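Long-range contacts in vinylacetyl-CoA Delta-isomerase (Nitrosopumilus maritimus SCM1, PDB 6VJR), which probably acts as a 4-hydroxybutyryl-CoA dehydratase and vinylacetyl-CoA delta-isomerase, carrying FAD and an iron-sulfur cluster: residues R36-A41 against C97-V102; G189-H194 against G251-L256. One frame throughout, in Å; residues are numbered along the deposited sequence.

Overall arrangement
Both contacts are buried and lie side by side, their centres about 7 Å apart, within the part of the chain related to the N-terminal region of 4-hydroxyphenylacetate 3-hydroxylases. Contact 1 sets the N-terminal end of helix 36-51 against segment 97-102; a single side-chain amide bond crosses to the helix, while the far side of the segment coordinates the iron-sulfur cluster. Contact 2 joins the loop 189-194 to the start of strand 254-259 and is the larger interface, with backbone pairing, several weak amide bonds and a small apolar patch. Asn192 ties the two together: its ND2 is probably hydrogen-bonded to Ser38 OG and to Gln99 OE1 of contact 1.

Contact 1. Residues R36-A41 against C97-V102. With SF4 (iron/sulfur cluster), chain E.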
loop_
_atom_site.group_PDB
_atom_site.type_symbol
_atom_site.label_atom_id
_atom_site.label_comp_id
_atom_site.label_asym_id
_atom_site.label_seq_id
_atom_site.Cartn_x
_atom_site.Cartn_y
_atom_site.Cartn_z
ATOM N N ARG A 36 -28.265 9.729 -24.331
ATOM C CA ARG A 36 -29.314 10.200 -23.454
ATOM C C ARG A 36 -28.931 10.037 -21.976
ATOM O O ARG A 36 -29.233 10.900 -21.167
ATOM C CB ARG A 36 -30.671 9.569 -23.756
ATOM C CG ARG A 36 -31.795 10.001 -22.818
ATOM C CD ARG A 36 -31.945 11.498 -22.786
ATOM N NE ARG A 36 -33.185 11.840 -22.089
ATOM C CZ ARG A 36 -34.372 11.999 -22.646
ATOM N NH1 ARG A 36 -34.514 11.872 -23.945
ATOM N NH2 ARG A 36 -35.424 12.225 -21.895
ATOM N N PRO A 37 -28.263 8.965 -21.513
ATOM C CA PRO A 37 -27.950 8.873 -20.077
ATOM C C PRO A 37 -27.115 10.051 -19.576
ATOM O O PRO A 37 -27.281 10.498 -18.451
ATOM C CB PRO A 37 -27.196 7.532 -19.967
ATOM C CG PRO A 37 -27.789 6.734 -21.126
ATOM C CD PRO A 37 -27.898 7.738 -22.244
ATOM N N SER A 38 -26.170 10.551 -20.404
ATOM C CA SER A 38 -25.395 11.714 -19.990
ATOM C C SER A 38 -26.258 12.978 -19.869
ATOM O O SER A 38 -26.038 13.818 -18.990
ATOM C CB SER A 38 -24.224 11.938 -20.912
ATOM O OG SER A 38 -24.553 12.323 -22.238
ATOM N N ILE A 39 -27.214 13.115 -20.763
ATOM C CA ILE A 39 -28.189 14.208 -20.698
ATOM C C ILE A 39 -28.979 14.145 -19.400
ATOM O O ILE A 39 -29.255 15.162 -18.768
ATOM C CB ILE A 39 -29.026 14.214 -21.982
ATOM C CG1 ILE A 39 -28.121 14.691 -23.141
ATOM C CG2 ILE A 39 -30.277 15.049 -21.848
ATOM C CD1 ILE A 39 -28.681 14.432 -24.506
ATOM N N ASN A 40 -29.451 12.961 -19.069
ATOM C CA ASN A 40 -30.212 12.744 -17.849
ATOM C C ASN A 40 -29.423 13.190 -16.625
ATOM O O ASN A 40 -30.005 13.717 -15.676
ATOM C CB ASN A 40 -30.596 11.281 -17.718
ATOM C CG ASN A 40 -31.646 10.824 -18.700
ATOM O OD1 ASN A 40 -32.397 11.623 -19.268
ATOM N ND2 ASN A 40 -31.754 9.527 -18.883
ATOM N N ALA A 41 -28.127 12.892 -16.611
ATOM C CA ALA A 41 -27.270 13.300 -15.505
ATOM C C ALA A 41 -27.257 14.816 -15.397
ATOM O O ALA A 41 -27.389 15.351 -14.302
ATOM C CB ALA A 41 -25.888 12.712 -15.663
ATOM N N CYS A 97 -20.548 10.815 -13.848
ATOM C CA CYS A 97 -20.127 12.183 -14.069
ATOM C C CYS A 97 -21.292 13.036 -14.573
ATOM O O CYS A 97 -21.773 12.804 -15.675
ATOM C CB CYS A 97 -18.958 12.230 -15.044
ATOM S SG CYS A 97 -18.533 13.940 -15.483
ATOM N N PHE A 98 -21.686 14.060 -13.811
ATOM C CA PHE A 98 -22.830 14.899 -14.142
ATOM C C PHE A 98 -22.339 16.190 -14.830
ATOM O O PHE A 98 -23.092 17.128 -14.989
ATOM C CB PHE A 98 -23.732 15.115 -12.905
ATOM C CG PHE A 98 -22.942 15.381 -11.632
ATOM C CD1 PHE A 98 -22.456 16.652 -11.364
ATOM C CD2 PHE A 98 -22.530 14.323 -10.793
ATOM C CE1 PHE A 98 -21.717 16.894 -10.199
ATOM C CE2 PHE A 98 -21.774 14.579 -9.656
ATOM C CZ PHE A 98 -21.374 15.864 -9.361
ATOM N N GLN A 99 -21.030 16.277 -15.098
ATOM C CA GLN A 99 -20.460 17.104 -16.159
ATOM C C GLN A 99 -20.298 18.593 -15.863
ATOM O O GLN A 99 -19.427 19.216 -16.469
ATOM C CB GLN A 99 -21.270 16.916 -17.433
ATOM C CG GLN A 99 -21.186 15.506 -17.970
ATOM C CD GLN A 99 -22.435 15.027 -18.668
ATOM O OE1 GLN A 99 -22.789 15.514 -19.755
ATOM N NE2 GLN A 99 -23.103 14.042 -18.062
ATOM N N ARG A 100 -21.135 19.204 -15.030
ATOM C CA ARG A 100 -21.227 20.670 -15.018
ATOM C C ARG A 100 -20.157 21.341 -14.106
ATOM O O ARG A 100 -20.033 22.585 -14.066
ATOM C CB ARG A 100 -22.656 20.904 -14.520
ATOM C CG ARG A 100 -23.370 22.107 -15.096
ATOM C CD ARG A 100 -24.865 22.129 -14.854
ATOM N NE ARG A 100 -25.290 23.522 -14.968
ATOM C CZ ARG A 100 -26.475 23.953 -14.679
ATOM N NH1 ARG A 100 -27.368 23.136 -14.180
ATOM N NH2 ARG A 100 -26.767 25.248 -14.880
ATOM N N CYS A 101 -19.379 20.534 -13.369
ATOM C CA CYS A 101 -18.339 21.027 -12.462
ATOM C C CYS A 101 -17.265 21.751 -13.277
ATOM O O CYS A 101 -16.674 22.703 -12.794
ATOM C CB CYS A 101 -17.664 19.916 -11.642
ATOM S SG CYS A 101 -18.874 18.853 -10.815
ATOM N N VAL A 102 -16.908 21.237 -14.475
ATOM C CA VAL A 102 -15.779 21.797 -15.219
ATOM C C VAL A 102 -15.999 23.280 -15.522
ATOM O O VAL A 102 -15.123 24.149 -15.316
ATOM C CB VAL A 102 -15.521 21.009 -16.517
ATOM C CG1 VAL A 102 -14.160 21.359 -17.060
ATOM C CG2 VAL A 102 -15.623 19.519 -16.309
HETATM FE FE1 SF4 E . -15.411 16.086 -12.878
HETATM FE FE2 SF4 E . -16.858 14.470 -11.191
HETATM FE FE3 SF4 E . -17.745 14.935 -13.592
HETATM FE FE4 SF4 E . -17.935 16.851 -11.725
HETATM S S1 SF4 E . -19.072 14.923 -11.776
HETATM S S2 SF4 E . -17.180 17.123 -13.934
HETATM S S3 SF4 E . -15.907 16.511 -10.626
HETATM S S4 SF4 E . -15.767 13.910 -13.124
#
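The iron-sulfur cluster pocket is lined here by segment 97-102, which the N-terminal end of helix 36-51 backs. Cys97 SG, anti to its backbone N (chi1 174°), binds FE3 at 2.3 Å, and Cys101 SG binds FE4 at 2.4 Å. This is a CxxxC pair whose second cysteine lies at the beginning of helix 101-121; Cys295, from a distant part of the chain, also binds the cluster. Between the two cysteines, the Phe98 ring lies with one face on the cluster, S1 sitting 3.3 Å above the ring plane and over its centre. Phe98 CB instead meets the helix, 4.2 Å from Ala41 CB. Gln99 points the other way: its chain bends at chi2 (147°), and NE2 donates both to Ser38 O at 3.1 Å and to Cys97 O at 3.0 Å. The second bond is the straighter, lying on a lone pair in the carbonyl plane, whereas the amide approaches Ser38 O from above that plane. Since Gln99 OE1 accepts from Asn192 ND2, all three bonds fix the rotation of the amide. Ser38 OG is hydrogen-bonded to Ile35 O and to Asn192 ND2, while Ser38 CB packs 3.7 Å from Gln99 NE2.

Contact 2. Residues G189-H194 against G251-L256; sequences GCINSH and GGQEAL
Gly189 N donates to Gln253 O at 3.0 Å in a fairly straight bond (161°), approaching from above the carbonyl plane. It prolongs the antiparallel pairing in which Ala255 makes a backbone hydrogen bond with Gln187, just where the chain turns away at Gly189. The Gln253 side chain then reaches into that turn: CG is anti to the backbone N (chi1 164°) and the chain runs extended beyond it, bringing OE1 under the backbone amides. OE1 takes weak hydrogen bonds from Ile191 N at 3.0 Å and Asn192 N at 3.2 Å. At the other end of the amide, NE2 meets Asn192 OD1 tip to tip at 3.1 Å, again weakly, with the two amide planes turned 48° apart; NE2 is also hydrogen-bonded to Tyr228 OH, and Asn192 ND2 to Ser38 OG. An alanine in place of Gln253 would remove this amide and would probably leave the buried turn and the Asn192 side chain less firmly held. Beyond the polar centre, Ala255 CB packs against Cys190 SG at 3.7 Å and against Ile191 CD1 at 3.8 Å. Glu254, its CB directed away from the loop, touches the FAD. Tyr226 and Tyr228 of strand 224-228, the other partner of strand 254-259, touch this apolar patch, helix 36-51 packs on Asn192 and Gln253, and Leu256, facing away from the loop, meets strand 177-188 and Leu406 of a second subunit.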
loop_
_atom_site.group_PDB
_atom_site.type_symbol
_atom_site.label_atom_id
_atom_site.label_comp_id
_atom_site.label_asym_id
_atom_site.label_seq_id
_atom_site.Cartn_x
_atom_site.Cartn_y
_atom_site.Cartn_z
ATOM N N GLY A 189 -19.199 16.471 -21.418
ATOM C CA GLY A 189 -20.519 17.058 -21.562
ATOM C C GLY A 189 -20.607 18.147 -22.626
ATOM O O GLY A 189 -21.573 18.904 -22.646
ATOM N N CYS A 190 -19.630 18.254 -23.516
ATOM C CA CYS A 190 -19.609 19.381 -24.452
ATOM C C CYS A 190 -20.843 19.438 -25.360
ATOM O O CYS A 190 -21.435 20.508 -25.580
ATOM C CB CYS A 190 -18.337 19.395 -25.289
ATOM S SG CYS A 190 -17.966 17.878 -26.204
ATOM N N ILE A 191 -21.285 18.291 -25.847
ATOM C CA ILE A 191 -22.453 18.178 -26.707
ATOM C C ILE A 191 -23.735 18.517 -25.934
ATOM O O ILE A 191 -24.724 18.930 -26.537
ATOM C CB ILE A 191 -22.464 16.799 -27.390
ATOM C CG1 ILE A 191 -21.247 16.710 -28.345
ATOM C CG2 ILE A 191 -23.770 16.527 -28.128
ATOM C CD1 ILE A 191 -20.846 15.278 -28.643
ATOM N N ASN A 192 -23.697 18.343 -24.604
ATOM C CA ASN A 192 -24.791 18.612 -23.692
ATOM C C ASN A 192 -24.755 20.042 -23.155
ATOM O O ASN A 192 -25.550 20.365 -22.308
ATOM C CB ASN A 192 -24.768 17.611 -22.534
ATOM C CG ASN A 192 -24.912 16.185 -23.012
ATOM O OD1 ASN A 192 -25.333 15.935 -24.143
ATOM N ND2 ASN A 192 -24.592 15.234 -22.150
ATOM N N SER A 193 -23.821 20.864 -23.637
ATOM C CA SER A 193 -23.599 22.207 -23.142
ATOM C C SER A 193 -24.219 23.242 -24.092
ATOM O O SER A 193 -24.402 22.977 -25.286
ATOM C CB SER A 193 -22.108 22.485 -23.000
ATOM O OG SER A 193 -21.423 21.620 -22.091
ATOM N N HIS A 194 -24.457 24.448 -23.564
ATOM C CA HIS A 194 -24.918 25.604 -24.322
ATOM C C HIS A 194 -23.750 26.464 -24.828
ATOM O O HIS A 194 -23.798 26.996 -25.944
ATOM C CB HIS A 194 -25.920 26.420 -23.500
ATOM C CG HIS A 194 -27.109 25.653 -23.055
ATOM N ND1 HIS A 194 -27.254 25.240 -21.751
ATOM C CD2 HIS A 194 -28.149 25.129 -23.720
ATOM C CE1 HIS A 194 -28.408 24.582 -21.630
ATOM N NE2 HIS A 194 -28.957 24.476 -22.827
ATOM N N GLY A 251 -25.092 8.344 -17.220
ATOM C CA GLY A 251 -23.734 8.112 -17.697
ATOM C C GLY A 251 -23.030 9.434 -17.971
ATOM O O GLY A 251 -23.602 10.537 -17.816
ATOM N N GLY A 252 -21.804 9.308 -18.462
ATOM C CA GLY A 252 -21.000 10.468 -18.818
ATOM C C GLY A 252 -20.822 10.568 -20.327
ATOM O O GLY A 252 -21.364 9.776 -21.097
ATOM N N GLN A 253 -20.136 11.629 -20.747
ATOM C CA GLN A 253 -19.963 11.931 -22.158
ATOM C C GLN A 253 -18.629 12.640 -22.319
ATOM O O GLN A 253 -18.380 13.619 -21.609
ATOM C CB GLN A 253 -21.049 12.923 -22.616
ATOM C CG GLN A 253 -20.763 13.621 -23.954
ATOM C CD GLN A 253 -21.860 14.602 -24.310
ATOM O OE1 GLN A 253 -21.742 15.821 -24.128
ATOM N NE2 GLN A 253 -22.949 14.042 -24.799
ATOM N N GLU A 254 -17.854 12.171 -23.299
ATOM C CA GLU A 254 -16.659 12.859 -23.744
ATOM C C GLU A 254 -16.677 12.942 -25.267
ATOM O O GLU A 254 -17.188 12.029 -25.949
ATOM C CB GLU A 254 -15.404 12.125 -23.267
ATOM C CG GLU A 254 -15.367 11.894 -21.756
ATOM C CD GLU A 254 -16.103 10.639 -21.279
ATOM O OE1 GLU A 254 -15.927 9.542 -21.874
ATOM O OE2 GLU A 254 -16.840 10.750 -20.259
ATOM N N ALA A 255 -16.095 14.038 -25.800
ATOM C CA ALA A 255 -15.899 14.131 -27.240
ATOM C C ALA A 255 -14.644 14.956 -27.534
ATOM O O ALA A 255 -14.213 15.764 -26.718
ATOM C CB ALA A 255 -17.126 14.723 -27.914
ATOM N N LEU A 256 -14.122 14.776 -28.748
ATOM C CA LEU A 256 -13.085 15.615 -29.322
ATOM C C LEU A 256 -13.764 16.745 -30.089
ATOM O O LEU A 256 -14.577 16.505 -30.979
ATOM C CB LEU A 256 -12.246 14.727 -30.234
ATOM C CG LEU A 256 -11.107 15.402 -30.992
ATOM C CD1 LEU A 256 -10.040 15.990 -30.112
ATOM C CD2 LEU A 256 -10.530 14.446 -32.009
#